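Side-chain contacts in fiber protein (Human adenovirus 14, PDB 3F0Y), which forms the trimeric knob at the end of the viral fiber, which probably attaches the virus to its receptor on the host cell: residues 98-103 with 110-115; 86-89 with 94-97; 42-47 with 53-58; 158-163 with 201-206. One frame throughout, in Å; residues are numbered along the deposited sequence.

Contact 1. Residues 98-103 with 110-115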
loop_
_atom_site.group_PDB
_atom_site.type_symbol
_atom_site.label_atom_id
_atom_site.label_comp_id
_atom_site.label_asym_id
_atom_site.label_seq_id
_atom_site.Cartn_x
_atom_site.Cartn_y
_atom_site.Cartn_z
ATOM N N PRO A 98 -25.671 0.265 5.171
ATOM C CA PRO A 98 -25.145 0.799 3.914
ATOM C C PRO A 98 -23.967 1.748 4.116
ATOM O O PRO A 98 -23.861 2.395 5.160
ATOM C CB PRO A 98 -26.336 1.563 3.326
ATOM C CG PRO A 98 -27.529 1.003 3.987
ATOM C CD PRO A 98 -27.096 0.592 5.351
ATOM N N LEU A 99 -23.089 1.813 3.122
ATOM C CA LEU A 99 -22.002 2.781 3.125
ATOM C C LEU A 99 -22.542 4.136 2.684
ATOM O O LEU A 99 -23.537 4.214 1.959
ATOM C CB LEU A 99 -20.885 2.347 2.173
ATOM C CG LEU A 99 -20.254 0.975 2.412
ATOM C CD1 LEU A 99 -19.364 0.597 1.236
ATOM C CD2 LEU A 99 -19.467 0.958 3.718
ATOM N N ASN A 100 -21.883 5.196 3.132
ATOM C CA ASN A 100 -22.171 6.541 2.652
ATOM C C ASN A 100 -20.883 7.361 2.652
ATOM O O ASN A 100 -19.811 6.846 2.979
ATOM C CB ASN A 100 -23.260 7.200 3.507
ATOM C CG ASN A 100 -24.118 8.179 2.713
ATOM O OD1 ASN A 100 -23.611 9.138 2.132
ATOM N ND2 ASN A 100 -25.423 7.940 2.693
ATOM N N HIS A 101 -20.988 8.631 2.277
ATOM C CA HIS A 101 -19.825 9.502 2.165
ATOM C C HIS A 101 -19.289 9.955 3.517
ATOM O O HIS A 101 -19.900 9.707 4.558
ATOM C CB HIS A 101 -20.167 10.716 1.299
ATOM C CG HIS A 101 -20.429 10.372 -0.132
ATOM N ND1 HIS A 101 -19.561 9.604 -0.878
ATOM C CD2 HIS A 101 -21.451 10.696 -0.957
ATOM C CE1 HIS A 101 -20.041 9.467 -2.100
ATOM N NE2 HIS A 101 -21.186 10.120 -2.174
ATOM N N LYS A 102 -18.132 10.611 3.486
ATOM C CA LYS A 102 -17.514 11.152 4.689
ATOM C C LYS A 102 -18.318 12.332 5.224
ATOM O O LYS A 102 -18.713 13.221 4.472
ATOM C CB LYS A 102 -16.072 11.592 4.408
ATOM C CG LYS A 102 -15.335 12.138 5.627
ATOM C CD LYS A 102 -13.895 12.493 5.301
ATOM C CE LYS A 102 -13.286 13.411 6.354
ATOM N NZ LYS A 102 -13.207 12.776 7.697
ATOM N N SER A 103 -18.566 12.314 6.528
ATOM C CA SER A 103 -19.155 13.444 7.235
ATOM C C SER A 103 -18.491 13.508 8.602
ATOM O O SER A 103 -18.987 12.939 9.576
ATOM C CB SER A 103 -20.668 13.274 7.367
ATOM O OG SER A 103 -21.231 14.340 8.110
ATOM N N GLY A 110 -27.248 11.653 3.389
ATOM C CA GLY A 110 -27.938 11.948 2.136
ATOM C C GLY A 110 -27.733 10.897 1.060
ATOM O O GLY A 110 -27.337 9.763 1.341
ATOM N N ALA A 111 -28.010 11.287 -0.183
ATOM C CA ALA A 111 -27.811 10.415 -1.336
ATOM C C ALA A 111 -26.323 10.236 -1.617
ATOM O O ALA A 111 -25.503 11.059 -1.205
ATOM C CB ALA A 111 -28.509 10.990 -2.559
ATOM N N ILE A 112 -25.988 9.158 -2.321
ATOM C CA ILE A 112 -24.600 8.851 -2.659
ATOM C C ILE A 112 -24.306 9.270 -4.097
ATOM O O ILE A 112 -24.961 8.812 -5.035
ATOM C CB ILE A 112 -24.301 7.347 -2.478
ATOM C CG1 ILE A 112 -24.466 6.953 -1.007
ATOM C CG2 ILE A 112 -22.889 7.015 -2.955
ATOM C CD1 ILE A 112 -24.493 5.461 -0.774
ATOM N N THR A 113 -23.331 10.161 -4.255
ATOM C CA THR A 113 -22.868 10.599 -5.566
ATOM C C THR A 113 -21.944 9.558 -6.195
ATOM O O THR A 113 -20.940 9.170 -5.593
ATOM C CB THR A 113 -22.094 11.929 -5.466
ATOM O OG1 THR A 113 -22.895 12.905 -4.790
ATOM C CG2 THR A 113 -21.727 12.442 -6.849
ATOM N N ASN A 114 -22.292 9.118 -7.402
ATOM C CA ASN A 114 -21.449 8.221 -8.193
ATOM C C ASN A 114 -21.005 6.978 -7.414
ATOM O O ASN A 114 -19.817 6.656 -7.356
ATOM C CB ASN A 114 -20.232 8.990 -8.727
ATOM C CG ASN A 114 -20.613 10.097 -9.694
ATOM O OD1 ASN A 114 -21.598 9.991 -10.428
ATOM N ND2 ASN A 114 -19.822 11.166 -9.709
ATOM N N ALA A 115 -21.974 6.290 -6.817
ATOM C CA ALA A 115 -21.705 5.084 -6.030
ATOM C C ALA A 115 -21.095 3.979 -6.887
ATOM O O ALA A 115 -20.221 3.242 -6.429
ATOM C CB ALA A 115 -22.984 4.588 -5.372
HETATM O O HOH W 1 -24.560 11.424 1.359
#
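His101 and Asn100 reach across to residues 110-115 with two flat polar groups, and each meets the backbone there with its rim. The imidazole of His101 presents NE2, in the plane of the ring, to the backbone NH of Thr113, with His101 NE2 to Thr113 N at 3.0 Å. The N-H...N angle of 138° makes this a bent bond. At its other nitrogen the ring is tied to Thr16 O through ND1, so it is held between two pieces of backbone. Since ND1 faces a carbonyl and NE2 accepts from an amide, the neutral form with the proton on ND1 is the likely one.

Asn100 uses both ends of its amide. Asn100 ND2 points almost straight at Gly110 O, at 3.0 Å and 175°, with that oxygen lying in the amide plane. Asn100 OD1 turns back to accept from the backbone NH of the next residue, with His101 N at 2.7 Å, and it also takes a hydrogen bond from water 1, which gives a second one to Ala111 O.

Ile112 fills the angle between the two groups, its side chain running obliquely to both. With CG1 beside the backbone N (chi1 -63°), its two branches divide: CG2 packs against His101 NE2 at 3.6 Å, while CG1 lies by the Asn100 amide and carries CD1 to within 3.2 Å of Leu99 O.

Every direct hydrogen bond across the contact joins a side chain of 98-103 to the backbone of 110-115. Residues 98-103 run into the first strand of the small 102-103/106-107 hairpin and 110-115 follow its second, within the long connection between strands 73-82 and 137-145 of the adenovirus knob.

Contact 2. Residues 86-89 with 94-97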
loop_
_atom_site.group_PDB
_atom_site.type_symbol
_atom_site.label_atom_id
_atom_site.label_comp_id
_atom_site.label_asym_id
_atom_site.label_seq_id
_atom_site.Cartn_x
_atom_site.Cartn_y
_atom_site.Cartn_z
ATOM N N GLY A 86 -24.421 0.336 -7.468
ATOM C CA GLY A 86 -23.306 0.388 -6.521
ATOM C C GLY A 86 -23.722 0.467 -5.061
ATOM O O GLY A 86 -22.893 0.734 -4.189
ATOM N N ASN A 87 -25.003 0.222 -4.787
ATOM C CA ASN A 87 -25.526 0.269 -3.427
ATOM C C ASN A 87 -25.471 -1.102 -2.763
ATOM O O ASN A 87 -25.819 -2.114 -3.378
ATOM C CB ASN A 87 -26.962 0.798 -3.424
ATOM C CG ASN A 87 -27.043 2.266 -3.796
ATOM O OD1 ASN A 87 -26.264 3.085 -3.307
ATOM N ND2 ASN A 87 -27.991 2.608 -4.662
ATOM N N LEU A 88 -25.042 -1.119 -1.504
ATOM C CA LEU A 88 -24.879 -2.355 -0.743
ATOM C C LEU A 88 -26.209 -3.083 -0.561
ATOM O O LEU A 88 -27.211 -2.473 -0.187
ATOM C CB LEU A 88 -24.271 -2.046 0.629
ATOM C CG LEU A 88 -23.986 -3.226 1.564
ATOM C CD1 LEU A 88 -22.906 -4.123 0.985
ATOM C CD2 LEU A 88 -23.589 -2.722 2.942
ATOM N N LEU A 89 -26.205 -4.385 -0.840
ATOM C CA LEU A 89 -27.354 -5.250 -0.583
ATOM C C LEU A 89 -27.165 -5.889 0.790
ATOM O O LEU A 89 -26.502 -6.918 0.920
ATOM C CB LEU A 89 -27.479 -6.316 -1.675
ATOM C CG LEU A 89 -27.806 -5.780 -3.074
ATOM C CD1 LEU A 89 -27.535 -6.827 -4.147
ATOM C CD2 LEU A 89 -29.251 -5.298 -3.144
ATOM N N SER A 94 -22.430 -9.389 4.532
ATOM C CA SER A 94 -22.013 -9.445 5.927
ATOM C C SER A 94 -22.259 -8.100 6.605
ATOM O O SER A 94 -22.743 -8.046 7.737
ATOM C CB SER A 94 -20.531 -9.813 6.023
ATOM O OG SER A 94 -20.251 -10.972 5.260
ATOM N N LEU A 95 -21.921 -7.023 5.898
ATOM C CA LEU A 95 -22.173 -5.662 6.365
ATOM C C LEU A 95 -23.661 -5.354 6.230
ATOM O O LEU A 95 -24.226 -5.478 5.144
ATOM C CB LEU A 95 -21.350 -4.660 5.549
ATOM C CG LEU A 95 -21.457 -3.176 5.914
ATOM C CD1 LEU A 95 -20.982 -2.911 7.334
ATOM C CD2 LEU A 95 -20.664 -2.341 4.916
ATOM N N LYS A 96 -24.281 -4.950 7.336
ATOM C CA LYS A 96 -25.732 -4.756 7.396
ATOM C C LYS A 96 -26.160 -3.288 7.383
ATOM O O LYS A 96 -27.356 -2.994 7.363
ATOM C CB LYS A 96 -26.296 -5.446 8.642
ATOM C CG LYS A 96 -25.993 -6.940 8.718
ATOM C CD LYS A 96 -26.476 -7.675 7.477
ATOM C CE LYS A 96 -26.391 -9.175 7.634
ATOM N NZ LYS A 96 -26.888 -9.855 6.407
ATOM N N THR A 97 -25.186 -2.380 7.398
ATOM C CA THR A 97 -25.444 -0.948 7.303
ATOM C C THR A 97 -24.858 -0.435 5.988
ATOM O O THR A 97 -23.681 -0.668 5.712
ATOM C CB THR A 97 -24.795 -0.189 8.471
ATOM O OG1 THR A 97 -25.271 -0.724 9.713
ATOM C CG2 THR A 97 -25.127 1.297 8.400
#
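Leu88 meets Leu95 and Thr97 with a single methyl group, CD2. Its CA-CB bond is aimed at residues 94-97, yet CB itself stops short of them. From there CG stands anti to the backbone N (chi1 -178°), which extends the side chain across the gap, and of its two methyls CD2 goes forward and makes the contact. Leu88 CD2 rests on Leu95 CD2 at 3.5 Å, with CG and CB of the same leucine just behind, so the methyl lies along the flank of that side chain. The two side chains meet at about a right angle. On another part of its surface the same Leu88 CD2 approaches the backbone oxygen of Thr97, at 3.4 Å.

No hydrogen bond joins the segments, whose nearest CA atoms, those of Leu88 and Thr97, are 8.2 Å apart. Leu95 O is buried here and has no polar partner in the model.

Both segments belong to the loop that leaves strand 73-82 and leads to strand 102-103. The leucines lean on that first strand, Leu88 on Phe82 and Leu95 on Leu80, while backbone bonds from Leu89 to Phe81 and from Ser94 to Glu79 hold the loop along its edge.

Contact 3. Residues 42-47 with 53-58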
loop_
_atom_site.group_PDB
_atom_site.type_symbol
_atom_site.label_atom_id
_atom_site.label_comp_id
_atom_site.label_asym_id
_atom_site.label_seq_id
_atom_site.Cartn_x
_atom_site.Cartn_y
_atom_site.Cartn_z
ATOM N N ILE A 42 -14.902 -1.972 9.621
ATOM C CA ILE A 42 -14.466 -0.635 9.251
ATOM C C ILE A 42 -13.949 -0.713 7.817
ATOM O O ILE A 42 -12.923 -1.338 7.555
ATOM C CB ILE A 42 -13.360 -0.102 10.190
ATOM C CG1 ILE A 42 -13.750 -0.293 11.661
ATOM C CG2 ILE A 42 -13.087 1.370 9.906
ATOM C CD1 ILE A 42 -15.047 0.386 12.055
ATOM N N LEU A 43 -14.689 -0.108 6.891
ATOM C CA LEU A 43 -14.334 -0.131 5.478
ATOM C C LEU A 43 -14.352 1.285 4.930
ATOM O O LEU A 43 -15.336 2.001 5.095
ATOM C CB LEU A 43 -15.317 -0.999 4.692
ATOM C CG LEU A 43 -15.053 -1.115 3.188
ATOM C CD1 LEU A 43 -13.694 -1.761 2.925
ATOM C CD2 LEU A 43 -16.166 -1.891 2.505
ATOM N N THR A 44 -13.256 1.676 4.283
ATOM C CA THR A 44 -13.140 2.985 3.657
ATOM C C THR A 44 -12.679 2.802 2.217
ATOM O O THR A 44 -11.599 2.260 1.967
ATOM C CB THR A 44 -12.137 3.879 4.413
ATOM O OG1 THR A 44 -12.491 3.924 5.801
ATOM C CG2 THR A 44 -12.127 5.292 3.839
ATOM N N LEU A 45 -13.514 3.241 1.280
ATOM C CA LEU A 45 -13.189 3.206 -0.141
ATOM C C LEU A 45 -12.955 4.633 -0.608
ATOM O O LEU A 45 -13.861 5.464 -0.539
ATOM C CB LEU A 45 -14.337 2.585 -0.940
ATOM C CG LEU A 45 -14.812 1.200 -0.497
ATOM C CD1 LEU A 45 -16.058 0.806 -1.267
ATOM C CD2 LEU A 45 -13.708 0.161 -0.680
ATOM N N VAL A 46 -11.742 4.918 -1.072
ATOM C CA VAL A 46 -11.401 6.250 -1.558
ATOM C C VAL A 46 -11.072 6.210 -3.045
ATOM O O VAL A 46 -10.274 5.386 -3.490
ATOM C CB VAL A 46 -10.210 6.843 -0.792
ATOM C CG1 VAL A 46 -9.891 8.242 -1.309
ATOM C CG2 VAL A 46 -10.508 6.877 0.701
ATOM N N LYS A 47 -11.694 7.108 -3.803
ATOM C CA LYS A 47 -11.418 7.242 -5.231
ATOM C C LYS A 47 -10.059 7.890 -5.442
ATOM O O LYS A 47 -9.836 9.023 -5.018
ATOM C CB LYS A 47 -12.501 8.074 -5.916
ATOM C CG LYS A 47 -13.782 7.304 -6.149
ATOM C CD LYS A 47 -14.897 8.209 -6.617
ATOM C CE LYS A 47 -16.053 7.393 -7.134
ATOM N NZ LYS A 47 -17.245 8.229 -7.430
ATOM N N THR A 53 -8.750 3.101 -3.479
ATOM C CA THR A 53 -7.967 2.715 -2.310
ATOM C C THR A 53 -8.937 2.133 -1.281
ATOM O O THR A 53 -9.768 2.854 -0.733
ATOM C CB THR A 53 -7.238 3.926 -1.694
ATOM O OG1 THR A 53 -6.424 4.558 -2.689
ATOM C CG2 THR A 53 -6.368 3.497 -0.524
ATOM N N ALA A 54 -8.836 0.828 -1.040
ATOM C CA ALA A 54 -9.710 0.139 -0.091
ATOM C C ALA A 54 -8.951 -0.112 1.205
ATOM O O ALA A 54 -7.856 -0.663 1.189
ATOM C CB ALA A 54 -10.207 -1.170 -0.681
ATOM N N PHE A 55 -9.561 0.285 2.318
ATOM C CA PHE A 55 -8.921 0.322 3.626
ATOM C C PHE A 55 -9.869 -0.373 4.602
ATOM O O PHE A 55 -10.950 0.143 4.887
ATOM C CB PHE A 55 -8.702 1.793 3.996
ATOM C CG PHE A 55 -8.140 2.030 5.370
ATOM C CD1 PHE A 55 -6.767 2.092 5.572
ATOM C CD2 PHE A 55 -8.985 2.268 6.451
ATOM C CE1 PHE A 55 -6.243 2.348 6.832
ATOM C CE2 PHE A 55 -8.466 2.521 7.714
ATOM C CZ PHE A 55 -7.096 2.565 7.904
ATOM N N VAL A 56 -9.482 -1.554 5.086
ATOM C CA VAL A 56 -10.423 -2.411 5.811
ATOM C C VAL A 56 -9.835 -3.094 7.050
ATOM O O VAL A 56 -8.696 -3.562 7.043
ATOM C CB VAL A 56 -11.035 -3.481 4.868
ATOM C CG1 VAL A 56 -9.976 -4.483 4.414
ATOM C CG2 VAL A 56 -12.210 -4.190 5.538
ATOM N N TYR A 57 -10.626 -3.124 8.118
ATOM C CA TYR A 57 -10.316 -3.937 9.290
ATOM C C TYR A 57 -11.582 -4.237 10.075
ATOM O O TYR A 57 -12.648 -3.684 9.793
ATOM C CB TYR A 57 -9.260 -3.275 10.184
ATOM C CG TYR A 57 -9.623 -1.917 10.743
ATOM C CD1 TYR A 57 -9.602 -0.784 9.937
ATOM C CD2 TYR A 57 -9.956 -1.759 12.087
ATOM C CE1 TYR A 57 -9.921 0.465 10.447
ATOM C CE2 TYR A 57 -10.274 -0.510 12.607
ATOM C CZ TYR A 57 -10.255 0.597 11.780
ATOM O OH TYR A 57 -10.567 1.840 12.278
ATOM N N VAL A 58 -11.458 -5.133 11.047
ATOM C CA VAL A 58 -12.592 -5.547 11.857
ATOM C C VAL A 58 -12.318 -5.279 13.330
ATOM O O VAL A 58 -11.188 -5.413 13.797
ATOM C CB VAL A 58 -12.927 -7.041 11.645
ATOM C CG1 VAL A 58 -13.223 -7.311 10.181
ATOM C CG2 VAL A 58 -11.794 -7.929 12.128
#
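Ile42 and Tyr57 form one of three hydrogen-bonded pairs between these antiparallel strands, whose axes over these residues come within 4.7 Å at 176°. This pair, Thr44 with Phe55, and Val46 with Thr53 each exchange two N-H...O bonds. The shortest runs from Thr53 N to Val46 O, at 2.7 Å. CA-H...O contacts fill in between the rungs, as from Val56 CA to Ile42 O at 3.2 Å.

One aromatic contact stands out. Ile42 lies over a face of the Tyr57 ring, its CB 3.6 Å from the centroid and 18° off the normal, a CH-pi contact. Ile42 CG2 settles nearby against Tyr57 CE1, at 3.3 Å. The ring gets there because Tyr57 CG sits between its backbone N and carbonyl carbon (chi1 60°), which folds it back across the neighbouring strand. Phe55 takes the extended rotamer instead and runs alongside Thr44, whose buried OG1 has no polar partner in the model.

Purely apolar contacts occupy the face carrying Leu43, Leu45, Ala54 and Val56. There Leu43 CD1 touches Val56 CB, and Leu45 CD2 touches Ala54 CB at 3.7 Å.

Strands 39-48 and 51-60 make a hairpin in the middle of a four-stranded sheet, with strand 16-18 beside the first and strand 199-204 beside the second. Val56 looks inward to Ile175 and Trp177 on strand 171-180, while on the other face Phe55 packs on Leu51 and Tyr57 on Ile204 of the second subunit.

Contact 4. Residues 158-163 with 201-206; sequences VMLNQR and FYYIRE
Strand residues 158-160 and 201-204 face each other without any backbone hydrogen bond, their nearest CA atoms 8.8 Å apart at Val158 and Phe201 and 8.6 Å at Leu160 and Tyr203. That spacing suits side chains meeting between two layers. Beyond Leu160 the first chain turns away, and Val158 and Leu160 are left to make the contact.

Val158 and Phe201 approach from opposite directions. The valine CG2 stands over the centre of the phenyl ring, 4.1 Å from the centroid and 9° off its normal, a CH-pi contact. Its other methyl, CG1, reaches toward the rim, at 3.8 Å from Phe201 CE1.

Leu160 meets Tyr203 lower on the side chain. Its CD1 presses on Tyr203 CB at 3.4 Å and comes obliquely to the start of the ring. The hydroxyl of Tyr203 is hydrogen-bonded to Phe118 O.

Ile138 on strand 137-145 and Ile173 on strand 171-180 add to this core, and Phe201 rests on Ala54. The arrangement is that of a beta sandwich, here the adenovirus knob, with side chains of strand 151-160 in one sheet meeting those of strand 199-204 in the other.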
loop_
_atom_site.group_PDB
_atom_site.type_symbol
_atom_site.label_atom_id
_atom_site.label_comp_id
_atom_site.label_asym_id
_atom_site.label_seq_id
_atom_site.Cartn_x
_atom_site.Cartn_y
_atom_site.Cartn_z
ATOM N N VAL A 158 -8.649 -11.259 -0.900
ATOM C CA VAL A 158 -9.779 -10.523 -1.440
ATOM C C VAL A 158 -10.107 -11.085 -2.816
ATOM O O VAL A 158 -9.210 -11.288 -3.636
ATOM C CB VAL A 158 -9.472 -9.016 -1.556
ATOM C CG1 VAL A 158 -10.651 -8.272 -2.175
ATOM C CG2 VAL A 158 -9.127 -8.439 -0.197
ATOM N N MET A 159 -11.384 -11.369 -3.053
ATOM C CA MET A 159 -11.850 -11.729 -4.382
ATOM C C MET A 159 -12.868 -10.691 -4.828
ATOM O O MET A 159 -13.855 -10.442 -4.136
ATOM C CB MET A 159 -12.476 -13.124 -4.410
ATOM C CG MET A 159 -12.717 -13.638 -5.828
ATOM S SD MET A 159 -13.363 -15.319 -5.912
ATOM C CE MET A 159 -15.026 -15.075 -5.296
ATOM N N LEU A 160 -12.607 -10.081 -5.978
ATOM C CA LEU A 160 -13.504 -9.087 -6.547
ATOM C C LEU A 160 -14.386 -9.744 -7.596
ATOM O O LEU A 160 -13.890 -10.460 -8.464
ATOM C CB LEU A 160 -12.700 -7.951 -7.176
ATOM C CG LEU A 160 -11.719 -7.253 -6.232
ATOM C CD1 LEU A 160 -10.930 -6.193 -6.976
ATOM C CD2 LEU A 160 -12.447 -6.649 -5.044
ATOM N N ASN A 161 -15.691 -9.497 -7.506
ATOM C CA ASN A 161 -16.664 -10.022 -8.462
ATOM C C ASN A 161 -16.574 -11.551 -8.601
ATOM O O ASN A 161 -16.857 -12.260 -7.638
ATOM C CB ASN A 161 -16.526 -9.287 -9.802
ATOM C CG ASN A 161 -16.834 -7.801 -9.683
ATOM O OD1 ASN A 161 -17.533 -7.373 -8.764
ATOM N ND2 ASN A 161 -16.310 -7.009 -10.611
ATOM N N GLN A 162 -16.179 -12.047 -9.776
ATOM C CA GLN A 162 -16.014 -13.486 -10.044
ATOM C C GLN A 162 -17.328 -14.267 -10.092
ATOM O O GLN A 162 -17.654 -14.872 -11.115
ATOM C CB GLN A 162 -15.036 -14.141 -9.050
ATOM C CG GLN A 162 -14.825 -15.640 -9.261
ATOM C CD GLN A 162 -14.512 -15.998 -10.699
ATOM O OE1 GLN A 162 -13.614 -15.421 -11.308
ATOM N NE2 GLN A 162 -15.254 -16.953 -11.250
ATOM N N ARG A 163 -18.068 -14.277 -8.988
ATOM C CA ARG A 163 -19.310 -15.039 -8.929
ATOM C C ARG A 163 -20.391 -14.281 -8.152
ATOM O O ARG A 163 -20.148 -13.768 -7.061
ATOM C CB ARG A 163 -19.036 -16.448 -8.369
ATOM C CG ARG A 163 -19.596 -16.780 -6.994
ATOM C CD ARG A 163 -19.111 -18.153 -6.526
ATOM N NE ARG A 163 -18.106 -18.042 -5.468
ATOM C CZ ARG A 163 -18.378 -17.913 -4.169
ATOM N NH1 ARG A 163 -19.634 -17.879 -3.732
ATOM N NH2 ARG A 163 -17.384 -17.816 -3.296
ATOM N N PHE A 201 -5.816 -2.268 0.176
ATOM C CA PHE A 201 -5.619 -2.830 -1.151
ATOM C C PHE A 201 -6.206 -1.910 -2.205
ATOM O O PHE A 201 -6.957 -0.982 -1.891
ATOM C CB PHE A 201 -6.199 -4.245 -1.263
ATOM C CG PHE A 201 -7.686 -4.324 -1.062
ATOM C CD1 PHE A 201 -8.543 -4.430 -2.150
ATOM C CD2 PHE A 201 -8.228 -4.330 0.216
ATOM C CE1 PHE A 201 -9.918 -4.522 -1.966
ATOM C CE2 PHE A 201 -9.601 -4.420 0.406
ATOM C CZ PHE A 201 -10.446 -4.516 -0.687
ATOM N N TYR A 202 -5.841 -2.181 -3.452
ATOM C CA TYR A 202 -6.222 -1.331 -4.571
ATOM C C TYR A 202 -6.879 -2.154 -5.668
ATOM O O TYR A 202 -6.538 -3.318 -5.877
ATOM C CB TYR A 202 -4.991 -0.600 -5.113
ATOM C CG TYR A 202 -4.116 -0.031 -4.022
ATOM C CD1 TYR A 202 -4.173 1.317 -3.683
ATOM C CD2 TYR A 202 -3.249 -0.852 -3.304
ATOM C CE1 TYR A 202 -3.376 1.832 -2.671
ATOM C CE2 TYR A 202 -2.452 -0.350 -2.297
ATOM C CZ TYR A 202 -2.519 0.990 -1.983
ATOM O OH TYR A 202 -1.724 1.481 -0.979
ATOM N N TYR A 203 -7.836 -1.542 -6.355
ATOM C CA TYR A 203 -8.462 -2.184 -7.491
ATOM C C TYR A 203 -8.928 -1.154 -8.506
ATOM O O TYR A 203 -9.204 -0.003 -8.159
ATOM C CB TYR A 203 -9.603 -3.115 -7.059
ATOM C CG TYR A 203 -10.761 -2.473 -6.319
ATOM C CD1 TYR A 203 -11.751 -1.775 -7.003
ATOM C CD2 TYR A 203 -10.890 -2.608 -4.939
ATOM C CE1 TYR A 203 -12.828 -1.206 -6.330
ATOM C CE2 TYR A 203 -11.963 -2.045 -4.256
ATOM C CZ TYR A 203 -12.929 -1.345 -4.960
ATOM O OH TYR A 203 -13.995 -0.787 -4.292
ATOM N N ILE A 204 -8.988 -1.584 -9.762
ATOM C CA ILE A 204 -9.417 -0.729 -10.858
ATOM C C ILE A 204 -10.918 -0.540 -10.732
ATOM O O ILE A 204 -11.671 -1.512 -10.662
ATOM C CB ILE A 204 -9.075 -1.346 -12.224
ATOM C CG1 ILE A 204 -7.556 -1.461 -12.387
ATOM C CG2 ILE A 204 -9.665 -0.507 -13.352
ATOM C CD1 ILE A 204 -7.128 -2.301 -13.565
ATOM N N ARG A 205 -11.355 0.711 -10.693
ATOM C CA ARG A 205 -12.753 0.981 -10.406
ATOM C C ARG A 205 -13.632 1.007 -11.652
ATOM O O ARG A 205 -13.176 1.299 -12.762
ATOM C CB ARG A 205 -12.922 2.255 -9.570
ATOM C CG ARG A 205 -12.427 3.548 -10.180
ATOM C CD ARG A 205 -12.409 4.630 -9.105
ATOM N NE ARG A 205 -12.054 5.960 -9.592
ATOM C CZ ARG A 205 -12.837 6.725 -10.352
ATOM N NH1 ARG A 205 -14.037 6.308 -10.738
ATOM N NH2 ARG A 205 -12.415 7.923 -10.735
ATOM N N GLU A 206 -14.896 0.655 -11.441
ATOM C CA GLU A 206 -15.924 0.693 -12.470
ATOM C C GLU A 206 -16.164 2.146 -12.864
ATOM O O GLU A 206 -15.873 3.059 -12.092
ATOM C CB GLU A 206 -17.206 0.062 -11.908
ATOM C CG GLU A 206 -18.408 -0.020 -12.848
ATOM C CD GLU A 206 -18.381 -1.219 -13.778
ATOM O OE1 GLU A 206 -17.295 -1.781 -14.029
ATOM O OE2 GLU A 206 -19.464 -1.601 -14.267
#

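Along the chain the contacts come in series: contact 3 closes first, then contact 2, contact 1 and finally contact 4. Contacts 3 and 4 share a sheet, since strands 51-60 and 199-204 are neighbours in it; their centres are 13 Å apart and Ala54 N is probably hydrogen-bonded to Phe201 O. Contacts 1 and 2 lie in the loop region between strands 73-82 and 137-145, centres 12 Å apart, and touch where Leu88 packs on Pro98. Contact 1 reaches contact 3 through Asn114 O and Lys47 NZ. Thus contact 1 ties its part of the long connection to a sheet that also meets neighbouring subunits, while contact 2 stays about 5 Å from contact 3 at the nearest atoms.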